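Local coordinates for uncharacterized conserved (PDB 7O21), which probably trims peptidoglycan as an LD-carboxypeptidase of the YkuD family, in a predatory bacterium whose cell curvature is generated by asymmetric peptidoglycan editing, at residues P252-H257 with L261-L266; L30-E35 with D193-V198; K280-L285 with Y291-E296. All coordinates share one frame; numbering follows the deposited sequence. Where two conformers were deposited one is given.

In the fold
Near the N terminus, strand 30-32 joins the edge of the antiparallel sheet of the NTF2-like domain. The chain then runs through the YkuD catalytic domain before helix 184-206 returns to that edge. Contact 2 closes this long loop of 157 residues. Contacts 1 and 3 follow in series, and each closes a short hairpin within the NTF2-like domain. None encloses or crosses another. Strand 246-257 of contact 1 pairs with strand 30-32 of contact 2. Strand 260-270 of contact 1 pairs with strand 275-287 of contact 3. Together the contacts span all five strands and tie the early segment and the helix to one sheet.

Contact 1 (P252-H257 with L261-L266); sequences PYIVQH and LLVKTL
Residues Pro-252 to His-257 and Leu-261 to Leu-266 form an antiparallel beta hairpin in the sheet of the NTF2-like domain. Tyr-253 with Lys-264 and Val-255 with Leu-262 are hydrogen-bonded pairs. The second pair is the straighter: Val-255 N gives a bond of 3.0 Å to Leu-262 O at 172°. The first pair is less regular, and the bond from Tyr-253 N to Lys-264 O bends to 134°. Between them, Ile-254 and Val-263 make a non-hydrogen-bonded pair.

Tyr-253 and Lys-264 lie side by side on one face of the sheet. CB of Lys-264 meets the edge of the Tyr-253 ring at CD2, 3.9 Å away. With CG of Lys-264 anti to the backbone N (chi1 -179°) and the rest of the chain extended, Lys-264 CD runs past Tyr-253 CD2 as well. On the other face, Leu-261 CD1 packs 4.0 Å from Ile-254 CG2 and also reaches Gln-256 CG. At the open end of the hairpin, Pro-252 CB rests 3.7 Å from Val-263 CG1.

Helix 184-206 packs on the face of Ile-254, Leu-261 and Val-263. Phe-39 lies on the other face, in a cation-pi contact with Lys-264. Strands 30-32 and 275-287 flank the hairpin.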
loop_
_atom_site.group_PDB
_atom_site.type_symbol
_atom_site.label_atom_id
_atom_site.label_comp_id
_atom_site.label_asym_id
_atom_site.label_seq_id
_atom_site.Cartn_x
_atom_site.Cartn_y
_atom_site.Cartn_z
ATOM N N PRO A 252 21.619 6.682 -7.081
ATOM C CA PRO A 252 20.190 6.808 -6.792
ATOM C C PRO A 252 19.369 7.423 -7.917
ATOM O O PRO A 252 19.875 8.106 -8.810
ATOM C CB PRO A 252 20.183 7.768 -5.592
ATOM C CG PRO A 252 21.347 8.652 -5.857
ATOM C CD PRO A 252 22.410 7.733 -6.418
ATOM N N TYR A 253 18.059 7.127 -7.877
ATOM C CA TYR A 253 17.073 8.007 -8.496
ATOM C C TYR A 253 17.107 9.324 -7.735
ATOM O O TYR A 253 17.165 9.344 -6.504
ATOM C CB TYR A 253 15.634 7.491 -8.320
ATOM C CG TYR A 253 15.118 6.323 -9.144
ATOM C CD1 TYR A 253 14.816 6.446 -10.496
ATOM C CD2 TYR A 253 14.836 5.117 -8.529
ATOM C CE1 TYR A 253 14.302 5.360 -11.219
ATOM C CE2 TYR A 253 14.336 4.054 -9.232
ATOM C CZ TYR A 253 14.049 4.180 -10.560
ATOM O OH TYR A 253 13.558 3.071 -11.221
ATOM N N ILE A 254 17.040 10.427 -8.469
ATOM C CA ILE A 254 16.916 11.755 -7.867
ATOM C C ILE A 254 15.897 12.537 -8.679
ATOM O O ILE A 254 16.088 12.748 -9.886
ATOM C CB ILE A 254 18.246 12.526 -7.831
ATOM C CG1 ILE A 254 19.318 11.681 -7.148
ATOM C CG2 ILE A 254 18.052 13.871 -7.099
ATOM C CD1 ILE A 254 20.722 12.314 -7.167
ATOM N N VAL A 255 14.804 12.938 -8.031
ATOM C CA VAL A 255 13.789 13.799 -8.628
ATOM C C VAL A 255 13.600 14.999 -7.708
ATOM O O VAL A 255 13.403 14.839 -6.499
ATOM C CB VAL A 255 12.457 13.058 -8.818
ATOM C CG1 VAL A 255 11.426 13.974 -9.458
ATOM C CG2 VAL A 255 12.673 11.850 -9.705
ATOM N N GLN A 256 13.635 16.197 -8.289
ATOM C CA GLN A 256 13.426 17.427 -7.531
ATOM C C GLN A 256 12.444 18.281 -8.312
ATOM O O GLN A 256 12.763 18.746 -9.408
ATOM C CB GLN A 256 14.743 18.173 -7.333
ATOM C CG GLN A 256 14.727 19.099 -6.123
ATOM C CD GLN A 256 13.882 20.339 -6.338
ATOM O OE1 GLN A 256 12.828 20.524 -5.702
ATOM N NE2 GLN A 256 14.341 21.205 -7.232
ATOM N N HIS A 257 11.254 18.480 -7.758
ATOM C CA HIS A 257 10.211 19.241 -8.427
ATOM C C HIS A 257 9.441 20.058 -7.398
ATOM O O HIS A 257 9.051 19.535 -6.352
ATOM C CB HIS A 257 9.278 18.294 -9.194
ATOM C CG HIS A 257 8.197 18.995 -9.944
ATOM N ND1 HIS A 257 6.885 19.000 -9.523
ATOM C CD2 HIS A 257 8.235 19.728 -11.078
ATOM C CE1 HIS A 257 6.157 19.695 -10.377
ATOM N NE2 HIS A 257 6.954 20.161 -11.321
ATOM N N LEU A 261 11.836 16.778 -2.920
ATOM C CA LEU A 261 13.013 16.019 -3.325
ATOM C C LEU A 261 12.772 14.567 -2.954
ATOM O O LEU A 261 12.410 14.271 -1.813
ATOM C CB LEU A 261 14.282 16.517 -2.617
ATOM C CG LEU A 261 15.571 15.706 -2.824
ATOM C CD1 LEU A 261 16.032 15.757 -4.268
ATOM C CD2 LEU A 261 16.678 16.192 -1.899
ATOM N N LEU A 262 12.952 13.667 -3.929
ATOM C CA LEU A 262 12.820 12.232 -3.706
ATOM C C LEU A 262 14.118 11.581 -4.159
ATOM O O LEU A 262 14.578 11.820 -5.285
ATOM C CB LEU A 262 11.640 11.676 -4.511
ATOM C CG LEU A 262 11.133 10.247 -4.292
ATOM C CD1 LEU A 262 12.061 9.211 -4.909
ATOM C CD2 LEU A 262 10.847 9.935 -2.853
ATOM N N VAL A 263 14.716 10.783 -3.276
ATOM C CA VAL A 263 15.923 10.022 -3.570
ATOM C C VAL A 263 15.636 8.567 -3.236
ATOM O O VAL A 263 15.130 8.270 -2.152
ATOM C CB VAL A 263 17.123 10.538 -2.751
ATOM C CG1 VAL A 263 18.357 9.723 -3.032
ATOM C CG2 VAL A 263 17.389 12.006 -3.092
ATOM N N LYS A 264 15.921 7.655 -4.175
ATOM C CA LYS A 264 15.736 6.227 -3.922
ATOM C C LYS A 264 16.996 5.484 -4.342
ATOM O O LYS A 264 17.538 5.733 -5.428
ATOM C CB LYS A 264 14.514 5.699 -4.685
ATOM C CG LYS A 264 14.223 4.219 -4.465
ATOM C CD LYS A 264 13.009 3.812 -5.291
ATOM C CE LYS A 264 12.651 2.339 -5.122
ATOM N NZ LYS A 264 11.331 2.028 -5.786
ATOM N N THR A 265 17.468 4.589 -3.470
ATOM C CA THR A 265 18.747 3.916 -3.664
ATOM C C THR A 265 18.684 2.523 -3.045
ATOM O O THR A 265 17.822 2.236 -2.216
ATOM C CB THR A 265 19.879 4.745 -3.036
ATOM O OG1 THR A 265 21.138 4.082 -3.207
ATOM C CG2 THR A 265 19.645 4.941 -1.557
ATOM N N LEU A 266 19.570 1.639 -3.506
ATOM C CA LEU A 266 19.852 0.387 -2.807
ATOM C C LEU A 266 20.967 0.648 -1.794
ATOM O O LEU A 266 22.064 1.088 -2.161
ATOM C CB LEU A 266 20.254 -0.706 -3.798
ATOM C CG LEU A 266 20.412 -2.111 -3.200
ATOM C CD1 LEU A 266 19.087 -2.619 -2.659
ATOM C CD2 LEU A 266 20.919 -3.077 -4.259
#

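Contact 2 (L30-E35 with D193-V198); sequences LLQISE and DLSRFV
Leu-194 and Ser-195 of helix 184-206 meet Leu-31 and Gln-32 of strand 30-32, one pair through apolar contact and the other through water. Asp-193, one residue earlier, lies within the helix, and its O accepts the backbone bond from Phe-197 N. Its carboxylate forms a salt bridge with Lys-189.

Leu-194 makes the direct contact. CD1 of Leu-31 lies against its branch point, 3.9 Å from Leu-194 CG, and equally near Leu-194 CD2. The two side chains cross at about a right angle. CG of Leu-31 is anti to its carbonyl carbon (chi1 -68°), and the extended chi2 of 173° carries CD1 out to the helix.

Ser-195 is the polar neighbour. Its OG is 4.3 Å from Gln-32 OE1, too far for a direct bond. A water bridges the pair instead: it accepts from Gln-32 NE2 at 2.9 Å and donates to Ser-195 OG at 2.9 Å. NE2 also bonds Pro-252 O. Arg-191 helps to fix both side chains, since its NH1 bonds Gln-32 OE1 and its carbonyl bonds Ser-195 OG.

Further along, Phe-197 and Val-198 turn to other strands. Val-198 packs on Val-263, and Phe-197 on Leu-261 and Tyr-291. Leu-31 and Gln-32 both face Ile-254 in a classic beta bulge. Strand 30-32 thus edges the sheet beside strand 246-257, while the helix lies over the sheet.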
loop_
_atom_site.group_PDB
_atom_site.type_symbol
_atom_site.label_atom_id
_atom_site.label_comp_id
_atom_site.label_asym_id
_atom_site.label_seq_id
_atom_site.Cartn_x
_atom_site.Cartn_y
_atom_site.Cartn_z
ATOM N N LEU A 30 14.095 15.763 -13.396
ATOM C CA LEU A 30 14.542 14.374 -13.390
ATOM C C LEU A 30 16.057 14.412 -13.490
ATOM O O LEU A 30 16.616 14.587 -14.577
ATOM C CB LEU A 30 13.926 13.598 -14.547
ATOM C CG LEU A 30 14.458 12.176 -14.729
ATOM C CD1 LEU A 30 14.229 11.319 -13.482
ATOM C CD2 LEU A 30 13.801 11.515 -15.945
ATOM N N LEU A 31 16.725 14.271 -12.343
ATOM C CA LEU A 31 18.167 14.481 -12.303
ATOM C C LEU A 31 18.993 13.216 -12.508
ATOM O O LEU A 31 20.096 13.301 -13.050
ATOM C CB LEU A 31 18.573 15.189 -11.005
ATOM C CG LEU A 31 18.067 16.637 -10.946
ATOM C CD1 LEU A 31 18.337 17.233 -9.578
ATOM C CD2 LEU A 31 18.709 17.481 -12.039
ATOM N N GLN A 32 18.510 12.051 -12.080
ATOM C CA GLN A 32 19.294 10.827 -12.210
ATOM C C GLN A 32 18.351 9.640 -12.080
ATOM O O GLN A 32 17.353 9.711 -11.360
ATOM C CB GLN A 32 20.357 10.751 -11.102
ATOM C CG GLN A 32 21.481 9.749 -11.365
ATOM C CD GLN A 32 22.675 9.997 -10.469
ATOM O OE1 GLN A 32 23.703 10.509 -10.913
ATOM N NE2 GLN A 32 22.531 9.670 -9.196
ATOM N N ILE A 33 18.672 8.553 -12.793
ATOM C CA ILE A 33 17.954 7.285 -12.693
ATOM C C ILE A 33 18.866 6.287 -11.990
ATOM O O ILE A 33 20.088 6.300 -12.190
ATOM C CB ILE A 33 17.514 6.809 -14.096
ATOM C CG1 ILE A 33 16.497 7.802 -14.662
ATOM C CG2 ILE A 33 16.907 5.407 -14.056
ATOM C CD1 ILE A 33 16.149 7.583 -16.125
ATOM N N SER A 34 18.294 5.465 -11.117
ATOM C CA SER A 34 19.138 4.582 -10.319
ATOM C C SER A 34 19.790 3.520 -11.203
ATOM O O SER A 34 19.208 3.054 -12.186
ATOM C CB SER A 34 18.332 3.912 -9.213
ATOM O OG SER A 34 19.078 2.852 -8.644
ATOM N N GLU A 35 21.024 3.148 -10.842
ATOM C CA GLU A 35 21.711 2.059 -11.536
ATOM C C GLU A 35 21.199 0.681 -11.121
ATOM O O GLU A 35 21.553 -0.320 -11.766
ATOM C CB GLU A 35 23.216 2.111 -11.269
ATOM C CG GLU A 35 23.573 1.721 -9.835
ATOM C CD GLU A 35 25.066 1.831 -9.556
ATOM O OE1 GLU A 35 25.865 1.508 -10.459
ATOM O OE2 GLU A 35 25.449 2.252 -8.445
ATOM N N ASP A 193 24.839 18.982 -7.749
ATOM C CA ASP A 193 24.453 19.668 -6.522
ATOM C C ASP A 193 23.679 18.731 -5.610
ATOM O O ASP A 193 23.952 18.638 -4.407
ATOM C CB ASP A 193 23.607 20.896 -6.855
ATOM C CG ASP A 193 24.434 22.061 -7.357
ATOM O OD1 ASP A 193 25.679 22.011 -7.255
ATOM O OD2 ASP A 193 23.819 23.026 -7.846
ATOM N N LEU A 194 22.703 18.017 -6.172
ATOM C CA LEU A 194 21.900 17.120 -5.347
ATOM C C LEU A 194 22.693 15.875 -4.956
ATOM O O LEU A 194 22.526 15.349 -3.848
ATOM C CB LEU A 194 20.597 16.771 -6.074
ATOM C CG LEU A 194 19.492 17.821 -5.901
ATOM C CD1 LEU A 194 19.148 18.023 -4.424
ATOM C CD2 LEU A 194 19.878 19.147 -6.544
ATOM N N SER A 195 23.560 15.386 -5.848
ATOM C CA SER A 195 24.442 14.280 -5.480
ATOM C C SER A 195 25.312 14.644 -4.287
ATOM O O SER A 195 25.541 13.815 -3.401
ATOM C CB SER A 195 25.323 13.868 -6.659
ATOM O OG SER A 195 24.552 13.311 -7.703
ATOM N N ARG A 196 25.803 15.883 -4.249
ATOM C CA ARG A 196 26.626 16.308 -3.123
ATOM C C ARG A 196 25.811 16.390 -1.840
ATOM O O ARG A 196 26.318 16.065 -0.765
ATOM C CB ARG A 196 27.312 17.638 -3.437
ATOM C CG ARG A 196 28.437 17.513 -4.445
ATOM C CD ARG A 196 29.289 18.778 -4.492
ATOM N NE ARG A 196 28.474 19.986 -4.589
ATOM C CZ ARG A 196 28.099 20.545 -5.735
ATOM N NH1 ARG A 196 28.462 20.005 -6.893
ATOM N NH2 ARG A 196 27.359 21.646 -5.724
ATOM N N PHE A 197 24.551 16.825 -1.928
ATOM C CA PHE A 197 23.670 16.809 -0.760
ATOM C C PHE A 197 23.512 15.390 -0.220
ATOM O O PHE A 197 23.716 15.136 0.976
ATOM C CB PHE A 197 22.306 17.424 -1.117
ATOM C CG PHE A 197 21.263 17.308 -0.016
ATOM C CD1 PHE A 197 21.162 18.269 0.992
ATOM C CD2 PHE A 197 20.381 16.241 0.004
ATOM C CE1 PHE A 197 20.194 18.161 1.979
ATOM C CE2 PHE A 197 19.421 16.130 0.994
ATOM C CZ PHE A 197 19.332 17.098 1.986
ATOM N N VAL A 198 23.193 14.438 -1.101
ATOM C CA VAL A 198 23.045 13.051 -0.667
ATOM C C VAL A 198 24.346 12.530 -0.065
ATOM O O VAL A 198 24.335 11.807 0.941
ATOM C CB VAL A 198 22.566 12.171 -1.837
ATOM C CG1 VAL A 198 22.562 10.699 -1.416
ATOM C CG2 VAL A 198 21.183 12.605 -2.299
HETATM O O HOH W 1 24.361 10.522 -7.116
#

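Contact 3 (K280-L285 with Y291-E296); sequences KTIYAL and YKIIRE
Lys-280 reaches across to Glu-296 near one end of an antiparallel hairpin. Its CB leaves at about a right angle to its own strand and does not point at the partner. CG is anti to the backbone N (chi1 172°), and the bends at the later torsions bring the tip round to Glu-296. CD touches Glu-296 CG at 3.5 Å, and CE lies as close to OE2. At the tip, NZ forms a salt bridge of 2.7 Å with Glu-296 OE2, which receives it on its anti lone pair, away from OE1. Gln-267 OE1 also bonds NZ, and Tyr-217 OH holds the other carboxylate oxygen, OE1. Partners at both oxygens should restrain rotation of this buried carboxylate.

The strands are joined through a classic beta bulge. Ile-294 and Arg-295 both face Tyr-283, whose carbonyl oxygen accepts from Ile-294 N at 2.9 Å and from Arg-295 N at 3.3 Å. Beyond the bulge, Leu-285 and Lys-292 exchange two backbone bonds. Ile-282 CG2 packs 3.6 Å from Ile-293 CG1 on the face that carries Glu-296. Leu-285 CD1 meets Ile-294 CD1 at 3.9 Å. Arg-295 CB lies 3.8 Å from CD1 of the Tyr-283 ring.

Trp-201 of helix 184-206 packs on Ile-282, Ile-293 and Glu-296. Helix 121-126 touches Tyr-283, Leu-285 and Ile-294. Strand 275-287 pairs on its far side with strand 260-270, and strand 290-300 is the last of the sheet within this chain.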
loop_
_atom_site.group_PDB
_atom_site.type_symbol
_atom_site.label_atom_id
_atom_site.label_comp_id
_atom_site.label_asym_id
_atom_site.label_seq_id
_atom_site.Cartn_x
_atom_site.Cartn_y
_atom_site.Cartn_z
ATOM N N LYS A 280 16.138 2.119 0.112
ATOM C CA LYS A 280 16.062 3.324 0.937
ATOM C C LYS A 280 15.427 4.430 0.100
ATOM O O LYS A 280 15.930 4.776 -0.979
ATOM C CB LYS A 280 17.469 3.723 1.373
ATOM C CG LYS A 280 17.604 5.075 2.098
ATOM C CD LYS A 280 16.573 5.342 3.201
ATOM C CE LYS A 280 16.672 4.346 4.384
ATOM N NZ LYS A 280 17.852 4.622 5.253
ATOM N N THR A 281 14.290 4.945 0.564
ATOM C CA THR A 281 13.641 6.076 -0.087
ATOM C C THR A 281 13.586 7.239 0.888
ATOM O O THR A 281 13.106 7.085 2.014
ATOM C CB THR A 281 12.224 5.728 -0.517
ATOM O OG1 THR A 281 12.242 4.491 -1.239
ATOM C CG2 THR A 281 11.685 6.811 -1.415
ATOM N N ILE A 282 14.087 8.392 0.449
ATOM C CA ILE A 282 14.148 9.614 1.244
ATOM C C ILE A 282 13.203 10.632 0.615
ATOM O O ILE A 282 13.245 10.865 -0.597
ATOM C CB ILE A 282 15.583 10.161 1.247
ATOM C CG1 ILE A 282 16.555 9.082 1.751
ATOM C CG2 ILE A 282 15.676 11.450 2.058
ATOM C CD1 ILE A 282 18.009 9.384 1.443
ATOM N N TYR A 283 12.334 11.216 1.433
ATOM C CA TYR A 283 11.414 12.267 1.020
ATOM C C TYR A 283 11.840 13.529 1.748
ATOM O O TYR A 283 11.946 13.527 2.978
ATOM C CB TYR A 283 9.987 11.926 1.460
ATOM C CG TYR A 283 9.412 10.650 0.887
ATOM C CD1 TYR A 283 9.795 9.406 1.373
ATOM C CD2 TYR A 283 8.470 10.698 -0.130
ATOM C CE1 TYR A 283 9.259 8.241 0.859
ATOM C CE2 TYR A 283 7.929 9.530 -0.656
ATOM C CZ TYR A 283 8.332 8.318 -0.159
ATOM O OH TYR A 283 7.782 7.157 -0.672
ATOM N N ALA A 284 12.098 14.599 0.996
ATOM C CA ALA A 284 12.573 15.842 1.596
ATOM C C ALA A 284 11.824 17.023 0.991
ATOM O O ALA A 284 11.249 16.932 -0.093
ATOM C CB ALA A 284 14.094 16.021 1.453
ATOM N N LEU A 285 11.819 18.134 1.729
ATOM C CA LEU A 285 11.200 19.372 1.276
ATOM C C LEU A 285 12.213 20.498 1.366
ATOM O O LEU A 285 13.084 20.500 2.246
ATOM C CB LEU A 285 9.957 19.740 2.116
ATOM C CG LEU A 285 8.778 18.766 2.025
ATOM C CD1 LEU A 285 7.697 19.160 3.033
ATOM C CD2 LEU A 285 8.219 18.691 0.595
ATOM N N TYR A 291 17.562 21.349 1.837
ATOM C CA TYR A 291 16.445 20.420 1.969
ATOM C C TYR A 291 16.476 19.789 3.349
ATOM O O TYR A 291 17.544 19.604 3.931
ATOM C CB TYR A 291 16.520 19.303 0.900
ATOM C CG TYR A 291 16.210 19.829 -0.467
ATOM C CD1 TYR A 291 17.219 20.355 -1.262
ATOM C CD2 TYR A 291 14.906 19.856 -0.943
ATOM C CE1 TYR A 291 16.945 20.866 -2.507
ATOM C CE2 TYR A 291 14.626 20.377 -2.189
ATOM C CZ TYR A 291 15.650 20.879 -2.957
ATOM O OH TYR A 291 15.368 21.401 -4.201
ATOM N N LYS A 292 15.295 19.462 3.865
ATOM C CA LYS A 292 15.175 18.707 5.106
ATOM C C LYS A 292 14.307 17.476 4.896
ATOM O O LYS A 292 13.216 17.563 4.310
ATOM C CB LYS A 292 14.641 19.562 6.259
ATOM C CG LYS A 292 15.590 20.703 6.595
ATOM C CD LYS A 292 15.590 21.037 8.069
ATOM C CE LYS A 292 16.638 22.091 8.370
ATOM N NZ LYS A 292 17.652 21.592 9.345
ATOM N N ILE A 293 14.797 16.338 5.395
ATOM C CA ILE A 293 14.109 15.061 5.264
ATOM C C ILE A 293 12.876 15.030 6.158
ATOM O O ILE A 293 12.952 15.305 7.364
ATOM C CB ILE A 293 15.080 13.917 5.597
ATOM C CG1 ILE A 293 16.264 13.894 4.617
ATOM C CG2 ILE A 293 14.361 12.597 5.617
ATOM C CD1 ILE A 293 17.391 12.953 5.060
ATOM N N ILE A 294 11.722 14.724 5.563
ATOM C CA ILE A 294 10.459 14.598 6.281
ATOM C C ILE A 294 10.050 13.147 6.491
ATOM O O ILE A 294 9.270 12.847 7.394
ATOM C CB ILE A 294 9.332 15.391 5.590
ATOM C CG1 ILE A 294 9.140 14.929 4.144
ATOM C CG2 ILE A 294 9.648 16.875 5.652
ATOM C CD1 ILE A 294 7.758 15.271 3.610
ATOM N N ARG A 295 10.516 12.239 5.634
ATOM C CA ARG A 295 10.176 10.826 5.760
ATOM C C ARG A 295 11.344 10.020 5.208
ATOM O O ARG A 295 12.021 10.455 4.279
ATOM C CB ARG A 295 8.922 10.456 4.947
ATOM C CG ARG A 295 7.677 11.329 5.142
ATOM C CD ARG A 295 6.932 10.973 6.433
ATOM N NE ARG A 295 5.683 11.721 6.590
ATOM C CZ ARG A 295 5.557 12.865 7.259
ATOM N NH1 ARG A 295 4.370 13.450 7.339
ATOM N NH2 ARG A 295 6.610 13.440 7.833
ATOM N N GLU A 296 11.603 8.861 5.805
ATOM C CA GLU A 296 12.680 7.988 5.342
ATOM C C GLU A 296 12.205 6.551 5.503
ATOM O O GLU A 296 11.844 6.139 6.612
ATOM C CB GLU A 296 13.951 8.238 6.160
ATOM C CG GLU A 296 15.162 7.411 5.717
ATOM C CD GLU A 296 16.456 7.869 6.342
ATOM O OE1 GLU A 296 16.497 9.017 6.829
ATOM O OE2 GLU A 296 17.445 7.103 6.355
#